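PDB 3U64: protein TP_0956 from Treponema pallidum subsp. pallidum, which probably serves as the tetratricopeptide-repeat-like T-component lipoprotein of a TRAP transporter, working through protein-protein interaction. Local coordinates for residues V51-E56 with A71-Y76; A117-L121 with T154-V158; V183-E187 with V204-Y209. All blocks are in the same frame, centred on the assembly; numbering follows the deposited sequence.

Interaction 1 (V51-E56 with A71-Y76); sequences VLKVYE and AVGRLY
Leu-52, Tyr-55 and Glu-56 of helix 41-61 meet Val-72, Leu-75 and Tyr-76 of helix 66-89 in a buried antiparallel helix pair, an apolar seam that ends in a polar cluster. The segment axes approach to 9.4 Å and cross at -154°. Leu-52 CD1 presses on Leu-75 CG at 3.3 Å, tighter than usual van der Waals contact. Each helix also lays a leucine over a tyrosine of the other: Leu-52 CG stands above the centre of the Tyr-76 ring, 4.1 Å from its centroid, whereas Leu-75 CD2 covers a face of the Tyr-55 ring nearer the rim. With CG anti to the backbone N (chi1 -158°) and an extended chain beyond it, Glu-56 reaches the edge of the Tyr-76 ring, where Tyr-76 OH donates to Glu-56 OE1 over a very short 2.4 Å. Lys-53 NZ forms a salt bridge to Glu-56 OE1 at 2.7 Å from above the carboxylate plane, and another to Glu-38 of the second subunit. Glu-56 OE2 is hydrogen-bonded to Tyr-116 OH of helix 96-124. A buried carboxylate gripped at both oxygens, with a lysine alongside, probably stays charged; it links the pair to helix 96-124 and, through Lys-53, to a neighbouring subunit.

Interaction 2 (A117-L121 with T154-V158); sequences ALSSL and TLYWV
Thr-154 and Val-158 of helix 152-166 point their branched side chains into the face of helix 96-124 formed by Ala-117, Leu-118, Ser-120 and Leu-121, a close antiparallel helix crossing within the all-helical, tetratricopeptide-repeat-like fold. The small and beta-branched residues here are consistent with a close approach: the segment axes come to 8.8 Å at a crossing angle of -144°, and the CA atoms of Ala-117 and Val-158 are 5.8 Å apart. Thr-154 uses its two branches differently. Its chi1 of -51° sets CG2 opposite the backbone N and aims this methyl at helix 96-124, where Thr-154 CG2 lies 3.2 Å from Ala-117 O. The same Thr-154 CG2 is 3.4 Å from Leu-121 CG, a tight carbon pair. Leu-121 and Thr-154 run past each other in opposite senses. The hydroxyl branch turns to Ser-120, and Thr-154 OG1 and Ser-120 OG share a hydrogen bond of 3.2 Å. Ser-120 OG also takes a hydrogen bond from Arg-66 NE, so this buried hydroxyl joins two neighbours at once.

One turn along, Val-158 offers CG2, which rests against Ala-117 CB and lies against the backbone N and CA of Leu-118. Further toward the C-terminal end of segment 117-121, Leu-121 and Leu-155 stand nearly perpendicular, with Leu-121 CD1 3.6 Å from Leu-155 CD2. Trp-157 contributes its CB to Ala-117, but its indole leads away to pack on helix 66-89, with Tyr-156 CE2 over one indole face. Leu-155 and Val-158 also touch Met-185 of helix 176-192, so the same residues serve both neighbours. The closest approach of Val-158 to the opposing backbone is that of its CG2 to Leu-118 N, at 3.3 Å.

Interaction 3 (V183-E187 with V204-Y209); sequences VMMLE and VLTKFY
Val-183 and Phe-208 owe their meeting to their first torsions: chi1 of 176° in Val-183 puts CG1 opposite the backbone N and leaves CG2 beside it, while Phe-208 CG stands opposite its own backbone N (chi1 169°), which carries the ring toward Val-183. The result is a CH-pi contact in which Val-183 CG2 sits 3.5 Å from the centroid of the Phe-208 ring. At 10° off the ring normal and over the centre, the methyl meets the flat of the ring rather than its rim; the two side chains are nearly at right angles. The second branch is occupied as well, for Val-183 CG1 packs on Leu-205 CD2 at 4.0 Å and lies near the hydroxyl end of Tyr-209.

Next to this, Leu-186 and Leu-205 lie alongside one another, running in opposite senses, with Leu-186 CB 3.8 Å from Leu-205 CD2. Leu-186 CD1 touches Val-204 CG1, on the residue before Leu-205, at 3.8 Å. At the more polar border, the extended Glu-187 brings its carboxylate to the edge of the Tyr-209 ring, but the modelled oxygens are implausibly close and the details of that approach are doubtful.

Met-185 and Val-204 in turn touch helix 152-166, and Tyr-209 packs on helix 220-233. The segment axes are 11.0 Å apart at closest approach and cross at -143°, a spacing consistent with the leucine and aromatic side chains between them. Two successive helices, 176-192 and 196-211, packed antiparallel and layered against further helices, are the arrangement expected of a tetratricopeptide-repeat-like fold.

How the interactions relate
All three are buried antiparallel helix pairs, none a surface contact, yet their chemistry follows their place. Interaction 1 lies at a subunit boundary and adds charge to its apolar seam, whereas interactions 2 and 3 are touched by no other protein chain of the assembly. Of those two, interaction 2 joins its helices through small and branched groups, leucines and a hydroxyl pair, and interaction 3 through bulkier aliphatic and aromatic groups, with wider axes. No helix serves two of the contacts, but interaction 2 touches both of the others in space: Arg-74 CG packs on Trp-157 CZ2, and Tyr-156 CE1 lies against Val-204 CG2. Interactions 1 and 3, with centres about 23 Å apart, do not touch.

Interaction 1 (V51-E56 with A71-Y76)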
ATOM      1  N   VAL A  51      -7.044   0.748  -6.165  1.00 33.07           N
ATOM      2  CA  VAL A  51      -8.084   1.491  -6.881  1.00 33.58           C
ATOM      3  C   VAL A  51      -7.823   1.537  -8.397  1.00 33.31           C
ATOM      4  O   VAL A  51      -8.716   1.262  -9.211  1.00 32.82           O
ATOM      5  CB  VAL A  51      -8.188   2.917  -6.326  1.00 35.15           C
ATOM      6  CG1 VAL A  51      -9.175   3.738  -7.126  1.00 32.57           C
ATOM      7  CG2 VAL A  51      -8.602   2.862  -4.850  1.00 34.30           C
ATOM      8  N   LEU A  52      -6.603   1.893  -8.778  1.00 34.24           N
ATOM      9  CA  LEU A  52      -6.231   1.863 -10.183  1.00 32.77           C
ATOM     10  C   LEU A  52      -6.503   0.461 -10.738  1.00 29.63           C
ATOM     11  O   LEU A  52      -7.089   0.298 -11.809  1.00 33.76           O
ATOM     12  CB  LEU A  52      -4.762   2.238 -10.357  1.00 35.50           C
ATOM     13  CG  LEU A  52      -4.355   3.693 -10.633  1.00 45.11           C
ATOM     14  CD1 LEU A  52      -5.208   4.648  -9.872  1.00 57.57           C
ATOM     15  CD2 LEU A  52      -2.893   3.903 -10.269  1.00 46.58           C
ATOM     16  N   LYS A  53      -6.110  -0.557  -9.988  1.00 33.18           N
ATOM     17  CA  LYS A  53      -6.249  -1.923 -10.462  1.00 25.86           C
ATOM     18  C   LYS A  53      -7.713  -2.328 -10.626  1.00 31.82           C
ATOM     19  O   LYS A  53      -8.075  -2.964 -11.616  1.00 26.14           O
ATOM     20  CB  LYS A  53      -5.476  -2.876  -9.561  1.00 33.32           C
ATOM     21  CG  LYS A  53      -3.958  -2.748  -9.723  1.00 32.50           C
ATOM     22  CD  LYS A  53      -3.520  -3.545 -10.929  1.00 47.89           C
ATOM     23  CE  LYS A  53      -2.659  -2.730 -11.862  1.00 47.87           C
ATOM     24  NZ  LYS A  53      -2.687  -3.334 -13.241  1.00 36.98           N
ATOM     25  N   VAL A  54      -8.560  -1.934  -9.681  1.00 29.11           N
ATOM     26  CA  VAL A  54      -9.987  -2.235  -9.789  1.00 34.37           C
ATOM     27  C   VAL A  54     -10.637  -1.539 -10.979  1.00 41.12           C
ATOM     28  O   VAL A  54     -11.381  -2.162 -11.740  1.00 42.95           O
ATOM     29  CB  VAL A  54     -10.746  -1.903  -8.495  1.00 39.92           C
ATOM     30  CG1 VAL A  54     -12.242  -1.968  -8.728  1.00 39.77           C
ATOM     31  CG2 VAL A  54     -10.336  -2.886  -7.385  1.00 32.50           C
ATOM     32  N   TYR A  55     -10.351  -0.254 -11.162  1.00 38.62           N
ATOM     33  CA  TYR A  55     -10.921   0.448 -12.307  1.00 36.46           C
ATOM     34  C   TYR A  55     -10.430  -0.188 -13.586  1.00 33.69           C
ATOM     35  O   TYR A  55     -11.177  -0.356 -14.546  1.00 36.37           O
ATOM     36  CB  TYR A  55     -10.528   1.921 -12.307  1.00 31.45           C
ATOM     37  CG  TYR A  55     -11.455   2.788 -11.497  1.00 47.89           C
ATOM     38  CD1 TYR A  55     -11.291   2.927 -10.120  1.00 58.68           C
ATOM     39  CD2 TYR A  55     -12.488   3.482 -12.104  1.00 56.52           C
ATOM     40  CE1 TYR A  55     -12.143   3.736  -9.370  1.00 63.66           C
ATOM     41  CE2 TYR A  55     -13.344   4.296 -11.364  1.00 63.23           C
ATOM     42  CZ  TYR A  55     -13.165   4.419 -10.001  1.00 65.23           C
ATOM     43  OH  TYR A  55     -14.016   5.228  -9.275  1.00 74.03           O
ATOM     44  N   GLU A  56      -9.153  -0.540 -13.590  1.00 30.08           N
ATOM     45  CA  GLU A  56      -8.563  -1.122 -14.762  1.00 33.46           C
ATOM     46  C   GLU A  56      -9.303  -2.404 -15.106  1.00 34.67           C
ATOM     47  O   GLU A  56      -9.628  -2.632 -16.268  1.00 38.08           O
ATOM     48  CB  GLU A  56      -7.077  -1.378 -14.531  1.00 34.75           C
ATOM     49  CG  GLU A  56      -6.249  -1.481 -15.780  1.00 36.34           C
ATOM     50  CD  GLU A  56      -4.758  -1.529 -15.454  1.00 46.31           C
ATOM     51  OE1 GLU A  56      -4.435  -1.518 -14.251  1.00 39.27           O
ATOM     52  OE2 GLU A  56      -3.916  -1.570 -16.379  1.00 48.61           O
ATOM     53  N   ALA A  71     -12.246   7.248 -16.904  1.00 35.36           N
ATOM     54  CA  ALA A  71     -11.925   7.301 -15.487  1.00 32.92           C
ATOM     55  C   ALA A  71     -10.564   6.669 -15.251  1.00 31.82           C
ATOM     56  O   ALA A  71      -9.705   7.261 -14.611  1.00 32.12           O
ATOM     57  CB  ALA A  71     -12.984   6.589 -14.653  1.00 38.28           C
ATOM     58  N   VAL A  72     -10.367   5.458 -15.755  1.00 29.90           N
ATOM     59  CA  VAL A  72      -9.130   4.753 -15.474  1.00 31.24           C
ATOM     60  C   VAL A  72      -7.941   5.472 -16.121  1.00 36.72           C
ATOM     61  O   VAL A  72      -6.877   5.571 -15.515  1.00 36.29           O
ATOM     62  CB  VAL A  72      -9.193   3.262 -15.860  1.00 32.52           C
ATOM     63  CG1 VAL A  72      -9.308   3.095 -17.373  1.00 33.80           C
ATOM     64  CG2 VAL A  72      -7.967   2.511 -15.311  1.00 35.04           C
ATOM     65  N   GLY A  73      -8.135   6.011 -17.324  1.00 33.97           N
ATOM     66  CA  GLY A  73      -7.093   6.800 -17.980  1.00 24.86           C
ATOM     67  C   GLY A  73      -6.653   7.996 -17.147  1.00 28.22           C
ATOM     68  O   GLY A  73      -5.467   8.199 -16.921  1.00 27.93           O
ATOM     69  N   ARG A  74      -7.622   8.785 -16.686  1.00 30.88           N
ATOM     70  CA  ARG A  74      -7.352   9.971 -15.884  1.00 29.02           C
ATOM     71  C   ARG A  74      -6.598   9.586 -14.611  1.00 32.66           C
ATOM     72  O   ARG A  74      -5.648  10.256 -14.200  1.00 27.67           O
ATOM     73  CB  ARG A  74      -8.680  10.698 -15.546  1.00 31.33           C
ATOM     74  CG  ARG A  74      -8.619  11.661 -14.355  1.00 37.61           C
ATOM     75  CD  ARG A  74      -9.969  12.341 -14.087  1.00 44.81           C
ATOM     76  NE  ARG A  74     -11.082  11.398 -14.149  1.00 63.94           N
ATOM     77  CZ  ARG A  74     -12.272  11.665 -14.690  1.00 74.64           C
ATOM     78  NH1 ARG A  74     -12.513  12.858 -15.225  1.00 79.84           N
ATOM     79  NH2 ARG A  74     -13.225  10.738 -14.700  1.00 73.06           N
ATOM     80  N   LEU A  75      -7.033   8.492 -13.997  1.00 34.15           N
ATOM     81  CA  LEU A  75      -6.450   8.012 -12.755  1.00 36.12           C
ATOM     82  C   LEU A  75      -4.961   7.681 -12.892  1.00 35.19           C
ATOM     83  O   LEU A  75      -4.148   8.071 -12.038  1.00 34.17           O
ATOM     84  CB  LEU A  75      -7.204   6.773 -12.304  1.00 42.36           C
ATOM     85  CG  LEU A  75      -7.564   6.730 -10.837  1.00 55.03           C
ATOM     86  CD1 LEU A  75      -7.952   8.111 -10.343  1.00 54.34           C
ATOM     87  CD2 LEU A  75      -8.690   5.733 -10.651  1.00 64.80           C
ATOM     88  N   TYR A  76      -4.610   6.936 -13.940  1.00 30.30           N
ATOM     89  CA  TYR A  76      -3.208   6.621 -14.208  1.00 28.21           C
ATOM     90  C   TYR A  76      -2.386   7.883 -14.412  1.00 34.73           C
ATOM     91  O   TYR A  76      -1.279   7.994 -13.878  1.00 31.27           O
ATOM     92  CB  TYR A  76      -3.060   5.670 -15.400  1.00 31.02           C
ATOM     93  CG  TYR A  76      -3.044   4.229 -14.946  1.00 34.41           C
ATOM     94  CD1 TYR A  76      -4.187   3.437 -15.036  1.00 37.47           C
ATOM     95  CD2 TYR A  76      -1.908   3.681 -14.358  1.00 30.93           C
ATOM     96  CE1 TYR A  76      -4.188   2.128 -14.591  1.00 37.56           C
ATOM     97  CE2 TYR A  76      -1.894   2.370 -13.897  1.00 39.13           C
ATOM     98  CZ  TYR A  76      -3.043   1.596 -14.020  1.00 49.69           C
ATOM     99  OH  TYR A  76      -3.058   0.298 -13.565  1.00 48.38           O
TER

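Interaction 2 (A117-L121 with T154-V158)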
ATOM      1  N   ALA A 117      -7.697   6.283 -21.984  1.00 31.59           N
ATOM      2  CA  ALA A 117      -8.684   7.342 -22.245  1.00 35.08           C
ATOM      3  C   ALA A 117      -9.025   7.394 -23.727  1.00 43.06           C
ATOM      4  O   ALA A 117     -10.183   7.609 -24.120  1.00 37.31           O
ATOM      5  CB  ALA A 117      -8.188   8.710 -21.746  1.00 27.44           C
ATOM      6  N   LEU A 118      -8.012   7.169 -24.553  1.00 44.63           N
ATOM      7  CA  LEU A 118      -8.201   7.162 -25.999  1.00 32.51           C
ATOM      8  C   LEU A 118      -9.226   6.094 -26.412  1.00 39.18           C
ATOM      9  O   LEU A 118      -9.888   6.224 -27.445  1.00 34.07           O
ATOM     10  CB  LEU A 118      -6.862   6.914 -26.686  1.00 29.29           C
ATOM     11  CG  LEU A 118      -6.825   6.801 -28.207  1.00 40.09           C
ATOM     12  CD1 LEU A 118      -7.348   8.092 -28.858  1.00 31.67           C
ATOM     13  CD2 LEU A 118      -5.407   6.480 -28.665  1.00 41.07           C
ATOM     14  N   SER A 119      -9.390   5.039 -25.612  1.00 36.89           N
ATOM     15  CA  SER A 119     -10.354   4.008 -26.018  1.00 30.99           C
ATOM     16  C   SER A 119     -11.796   4.502 -25.871  1.00 36.23           C
ATOM     17  O   SER A 119     -12.702   3.974 -26.504  1.00 43.03           O
ATOM     18  CB  SER A 119     -10.111   2.652 -25.349  1.00 30.96           C
ATOM     19  OG  SER A 119     -10.219   2.738 -23.944  1.00 51.99           O
ATOM     20  N   SER A 120     -12.003   5.536 -25.060  1.00 36.83           N
ATOM     21  CA  SER A 120     -13.292   6.223 -25.039  1.00 34.91           C
ATOM     22  C   SER A 120     -13.585   6.858 -26.409  1.00 42.22           C
ATOM     23  O   SER A 120     -14.684   6.707 -26.927  1.00 45.90           O
ATOM     24  CB  SER A 120     -13.357   7.257 -23.907  1.00 32.98           C
ATOM     25  OG  SER A 120     -14.316   8.275 -24.162  1.00 44.02           O
ATOM     26  N   LEU A 121     -12.605   7.541 -27.008  1.00 35.26           N
ATOM     27  CA  LEU A 121     -12.769   8.064 -28.373  1.00 37.10           C
ATOM     28  C   LEU A 121     -12.920   6.943 -29.403  1.00 35.31           C
ATOM     29  O   LEU A 121     -13.757   7.027 -30.311  1.00 34.77           O
ATOM     30  CB  LEU A 121     -11.636   9.035 -28.761  1.00 36.99           C
ATOM     31  CG  LEU A 121     -11.725  10.350 -27.964  1.00 36.49           C
ATOM     32  CD1 LEU A 121     -10.480  11.203 -28.057  1.00 33.09           C
ATOM     33  CD2 LEU A 121     -12.940  11.144 -28.386  1.00 33.21           C
ATOM     34  N   THR A 154     -12.370  13.750 -22.781  1.00 33.94           N
ATOM     35  CA  THR A 154     -11.513  12.685 -23.293  1.00 34.14           C
ATOM     36  C   THR A 154     -10.319  13.273 -24.038  1.00 33.91           C
ATOM     37  O   THR A 154      -9.176  12.849 -23.835  1.00 30.35           O
ATOM     38  CB  THR A 154     -12.320  11.699 -24.190  1.00 35.44           C
ATOM     39  OG1 THR A 154     -13.485  11.273 -23.477  1.00 33.27           O
ATOM     40  CG2 THR A 154     -11.485  10.470 -24.566  1.00 35.50           C
ATOM     41  N   LEU A 155     -10.588  14.264 -24.884  1.00 33.93           N
ATOM     42  CA  LEU A 155      -9.543  14.946 -25.644  1.00 35.32           C
ATOM     43  C   LEU A 155      -8.485  15.494 -24.697  1.00 31.89           C
ATOM     44  O   LEU A 155      -7.270  15.375 -24.930  1.00 30.63           O
ATOM     45  CB  LEU A 155     -10.162  16.080 -26.487  1.00 22.33           C
ATOM     46  CG  LEU A 155     -11.005  15.511 -27.625  1.00 30.75           C
ATOM     47  CD1 LEU A 155     -11.820  16.574 -28.334  1.00 33.60           C
ATOM     48  CD2 LEU A 155     -10.107  14.790 -28.603  1.00 32.85           C
ATOM     49  N   TYR A 156      -8.964  16.089 -23.612  1.00 26.41           N
ATOM     50  CA  TYR A 156      -8.096  16.749 -22.650  1.00 24.44           C
ATOM     51  C   TYR A 156      -7.149  15.747 -22.003  1.00 27.96           C
ATOM     52  O   TYR A 156      -5.958  16.006 -21.905  1.00 27.47           O
ATOM     53  CB  TYR A 156      -8.919  17.475 -21.573  1.00 21.86           C
ATOM     54  CG  TYR A 156      -8.087  17.897 -20.359  1.00 29.69           C
ATOM     55  CD1 TYR A 156      -7.178  18.943 -20.441  1.00 34.41           C
ATOM     56  CD2 TYR A 156      -8.208  17.239 -19.139  1.00 42.87           C
ATOM     57  CE1 TYR A 156      -6.407  19.319 -19.356  1.00 36.26           C
ATOM     58  CE2 TYR A 156      -7.437  17.610 -18.037  1.00 45.08           C
ATOM     59  CZ  TYR A 156      -6.533  18.647 -18.154  1.00 42.29           C
ATOM     60  OH  TYR A 156      -5.759  19.030 -17.074  1.00 42.72           O
ATOM     61  N   TRP A 157      -7.688  14.610 -21.558  1.00 30.34           N
ATOM     62  CA  TRP A 157      -6.897  13.629 -20.827  1.00 30.40           C
ATOM     63  C   TRP A 157      -5.907  12.881 -21.725  1.00 29.16           C
ATOM     64  O   TRP A 157      -4.748  12.712 -21.359  1.00 32.16           O
ATOM     65  CB  TRP A 157      -7.796  12.695 -19.992  1.00 32.29           C
ATOM     66  CG  TRP A 157      -8.204  13.401 -18.710  1.00 31.45           C
ATOM     67  CD1 TRP A 157      -9.432  13.909 -18.400  1.00 29.01           C
ATOM     68  CD2 TRP A 157      -7.339  13.737 -17.609  1.00 28.99           C
ATOM     69  NE1 TRP A 157      -9.393  14.507 -17.160  1.00 34.78           N
ATOM     70  CE2 TRP A 157      -8.121  14.435 -16.665  1.00 28.64           C
ATOM     71  CE3 TRP A 157      -5.987  13.503 -17.331  1.00 32.25           C
ATOM     72  CZ2 TRP A 157      -7.595  14.890 -15.445  1.00 39.72           C
ATOM     73  CZ3 TRP A 157      -5.459  13.974 -16.120  1.00 41.16           C
ATOM     74  CH2 TRP A 157      -6.267  14.660 -15.197  1.00 36.54           C
ATOM     75  N   VAL A 158      -6.354  12.496 -22.920  1.00 26.72           N
ATOM     76  CA  VAL A 158      -5.485  11.849 -23.901  1.00 24.99           C
ATOM     77  C   VAL A 158      -4.337  12.782 -24.279  1.00 35.54           C
ATOM     78  O   VAL A 158      -3.164  12.401 -24.197  1.00 33.12           O
ATOM     79  CB  VAL A 158      -6.264  11.435 -25.186  1.00 31.62           C
ATOM     80  CG1 VAL A 158      -5.308  10.957 -26.245  1.00 27.05           C
ATOM     81  CG2 VAL A 158      -7.275  10.346 -24.864  1.00 35.80           C
TER

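Interaction 3 (V183-E187 with V204-Y209)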
ATOM      1  N   VAL A 183      -1.399  17.472 -29.236  1.00 34.65           N
ATOM      2  CA  VAL A 183      -1.634  18.900 -29.161  1.00 32.51           C
ATOM      3  C   VAL A 183      -2.864  19.285 -29.965  1.00 34.62           C
ATOM      4  O   VAL A 183      -3.673  20.079 -29.489  1.00 34.46           O
ATOM      5  CB  VAL A 183      -0.407  19.705 -29.620  1.00 41.12           C
ATOM      6  CG1 VAL A 183      -0.721  21.198 -29.622  1.00 37.42           C
ATOM      7  CG2 VAL A 183       0.785  19.409 -28.701  1.00 36.99           C
ATOM      8  N   MET A 184      -3.025  18.706 -31.158  1.00 32.74           N
ATOM      9  CA  MET A 184      -4.210  18.981 -31.971  1.00 29.67           C
ATOM     10  C   MET A 184      -5.498  18.561 -31.246  1.00 35.53           C
ATOM     11  O   MET A 184      -6.525  19.234 -31.354  1.00 42.56           O
ATOM     12  CB  MET A 184      -4.121  18.319 -33.358  1.00 32.91           C
ATOM     13  CG  MET A 184      -3.011  18.863 -34.266  1.00 42.75           C
ATOM     14  SD  MET A 184      -3.093  20.659 -34.530  1.00 48.20           S
ATOM     15  CE  MET A 184      -1.710  21.209 -33.517  1.00 72.33           C
ATOM     16  N   MET A 185      -5.444  17.465 -30.495  1.00 31.62           N
ATOM     17  CA  MET A 185      -6.574  17.085 -29.650  1.00 31.87           C
ATOM     18  C   MET A 185      -6.825  18.138 -28.570  1.00 31.80           C
ATOM     19  O   MET A 185      -7.965  18.527 -28.320  1.00 27.97           O
ATOM     20  CB  MET A 185      -6.384  15.703 -29.022  1.00 27.07           C
ATOM     21  CG  MET A 185      -6.380  14.548 -30.037  1.00 43.15           C
ATOM     22  SD  MET A 185      -6.375  12.914 -29.233  1.00 45.68           S
ATOM     23  CE  MET A 185      -4.722  12.347 -29.592  1.00 48.41           C
ATOM     24  N   LEU A 186      -5.763  18.607 -27.932  1.00 34.37           N
ATOM     25  CA  LEU A 186      -5.919  19.667 -26.940  1.00 34.39           C
ATOM     26  C   LEU A 186      -6.509  20.940 -27.583  1.00 40.23           C
ATOM     27  O   LEU A 186      -7.468  21.537 -27.065  1.00 35.68           O
ATOM     28  CB  LEU A 186      -4.580  19.946 -26.239  1.00 33.93           C
ATOM     29  CG  LEU A 186      -4.111  18.852 -25.266  1.00 39.90           C
ATOM     30  CD1 LEU A 186      -2.685  19.095 -24.819  1.00 44.01           C
ATOM     31  CD2 LEU A 186      -5.022  18.742 -24.044  1.00 33.09           C
ATOM     32  N   GLU A 187      -5.962  21.335 -28.730  1.00 37.01           N
ATOM     33  CA  GLU A 187      -6.470  22.509 -29.435  1.00 40.52           C
ATOM     34  C   GLU A 187      -7.907  22.342 -29.893  1.00 42.60           C
ATOM     35  O   GLU A 187      -8.656  23.316 -29.946  1.00 45.03           O
ATOM     36  CB  GLU A 187      -5.587  22.870 -30.620  1.00 37.67           C
ATOM     37  CG  GLU A 187      -4.245  23.370 -30.181  1.00 49.86           C
ATOM     38  CD  GLU A 187      -3.383  23.765 -31.340  1.00 66.01           C
ATOM     39  OE1 GLU A 187      -3.871  23.726 -32.496  1.00 79.97           O
ATOM     40  OE2 GLU A 187      -2.213  24.111 -31.095  1.00 66.43           O
ATOM     41  N   VAL A 204      -2.339  23.162 -19.765  1.00 30.68           N
ATOM     42  CA  VAL A 204      -1.458  22.173 -20.381  1.00 28.61           C
ATOM     43  C   VAL A 204      -0.826  22.725 -21.665  1.00 36.16           C
ATOM     44  O   VAL A 204       0.345  22.487 -21.925  1.00 35.38           O
ATOM     45  CB  VAL A 204      -2.180  20.847 -20.649  1.00 34.96           C
ATOM     46  CG1 VAL A 204      -1.251  19.876 -21.341  1.00 32.91           C
ATOM     47  CG2 VAL A 204      -2.686  20.256 -19.344  1.00 36.81           C
ATOM     48  N   LEU A 205      -1.582  23.496 -22.444  1.00 34.54           N
ATOM     49  CA  LEU A 205      -1.040  24.062 -23.683  1.00 36.86           C
ATOM     50  C   LEU A 205       0.058  25.084 -23.395  1.00 38.40           C
ATOM     51  O   LEU A 205       1.069  25.155 -24.114  1.00 40.58           O
ATOM     52  CB  LEU A 205      -2.144  24.676 -24.563  1.00 31.84           C
ATOM     53  CG  LEU A 205      -3.019  23.648 -25.275  1.00 37.40           C
ATOM     54  CD1 LEU A 205      -4.210  24.297 -25.990  1.00 33.03           C
ATOM     55  CD2 LEU A 205      -2.152  22.851 -26.243  1.00 36.61           C
ATOM     56  N   THR A 206      -0.142  25.887 -22.356  1.00 33.68           N
ATOM     57  CA  THR A 206       0.868  26.885 -21.988  1.00 38.59           C
ATOM     58  C   THR A 206       2.178  26.161 -21.725  1.00 35.80           C
ATOM     59  O   THR A 206       3.218  26.507 -22.275  1.00 37.70           O
ATOM     60  CB  THR A 206       0.472  27.673 -20.734  1.00 30.20           C
ATOM     61  OG1 THR A 206      -0.780  28.331 -20.969  1.00 43.76           O
ATOM     62  CG2 THR A 206       1.548  28.740 -20.401  1.00 25.90           C
ATOM     63  N   LYS A 207       2.103  25.120 -20.908  1.00 37.61           N
ATOM     64  CA  LYS A 207       3.278  24.344 -20.561  1.00 40.63           C
ATOM     65  C   LYS A 207       3.901  23.691 -21.785  1.00 43.27           C
ATOM     66  O   LYS A 207       5.111  23.730 -21.949  1.00 40.05           O
ATOM     67  CB  LYS A 207       2.953  23.326 -19.474  1.00 30.84           C
ATOM     68  CG  LYS A 207       2.570  23.998 -18.171  1.00 31.85           C
ATOM     69  CD  LYS A 207       2.542  23.041 -16.967  1.00 30.98           C
ATOM     70  CE  LYS A 207       1.275  22.224 -16.942  1.00 49.73           C
ATOM     71  NZ  LYS A 207       1.234  21.346 -15.731  1.00 59.63           N
ATOM     72  N   PHE A 208       3.083  23.130 -22.671  1.00 47.09           N
ATOM     73  CA  PHE A 208       3.650  22.519 -23.860  1.00 39.11           C
ATOM     74  C   PHE A 208       4.387  23.546 -24.712  1.00 35.26           C
ATOM     75  O   PHE A 208       5.555  23.345 -25.061  1.00 36.47           O
ATOM     76  CB  PHE A 208       2.596  21.802 -24.724  1.00 47.89           C
ATOM     77  CG  PHE A 208       3.125  21.385 -26.092  1.00 47.15           C
ATOM     78  CD1 PHE A 208       3.820  20.176 -26.260  1.00 42.97           C
ATOM     79  CD2 PHE A 208       2.967  22.221 -27.192  1.00 39.42           C
ATOM     80  CE1 PHE A 208       4.336  19.799 -27.520  1.00 37.32           C
ATOM     81  CE2 PHE A 208       3.468  21.854 -28.454  1.00 41.98           C
ATOM     82  CZ  PHE A 208       4.154  20.642 -28.616  1.00 41.46           C
ATOM     83  N   TYR A 209       3.711  24.642 -25.056  1.00 39.33           N
ATOM     84  CA  TYR A 209       4.291  25.632 -25.980  1.00 36.48           C
ATOM     85  C   TYR A 209       5.560  26.217 -25.426  1.00 39.53           C
ATOM     86  O   TYR A 209       6.500  26.442 -26.167  1.00 41.04           O
ATOM     87  CB  TYR A 209       3.310  26.759 -26.285  1.00 37.09           C
ATOM     88  CG  TYR A 209       2.168  26.301 -27.135  1.00 39.45           C
ATOM     89  CD1 TYR A 209       2.384  25.450 -28.213  1.00 38.96           C
ATOM     90  CD2 TYR A 209       0.869  26.691 -26.848  1.00 46.55           C
ATOM     91  CE1 TYR A 209       1.334  25.007 -28.993  1.00 38.61           C
ATOM     92  CE2 TYR A 209      -0.186  26.255 -27.615  1.00 44.19           C
ATOM     93  CZ  TYR A 209       0.048  25.412 -28.681  1.00 44.74           C
ATOM     94  OH  TYR A 209      -1.017  24.984 -29.435  1.00 52.33           O
TER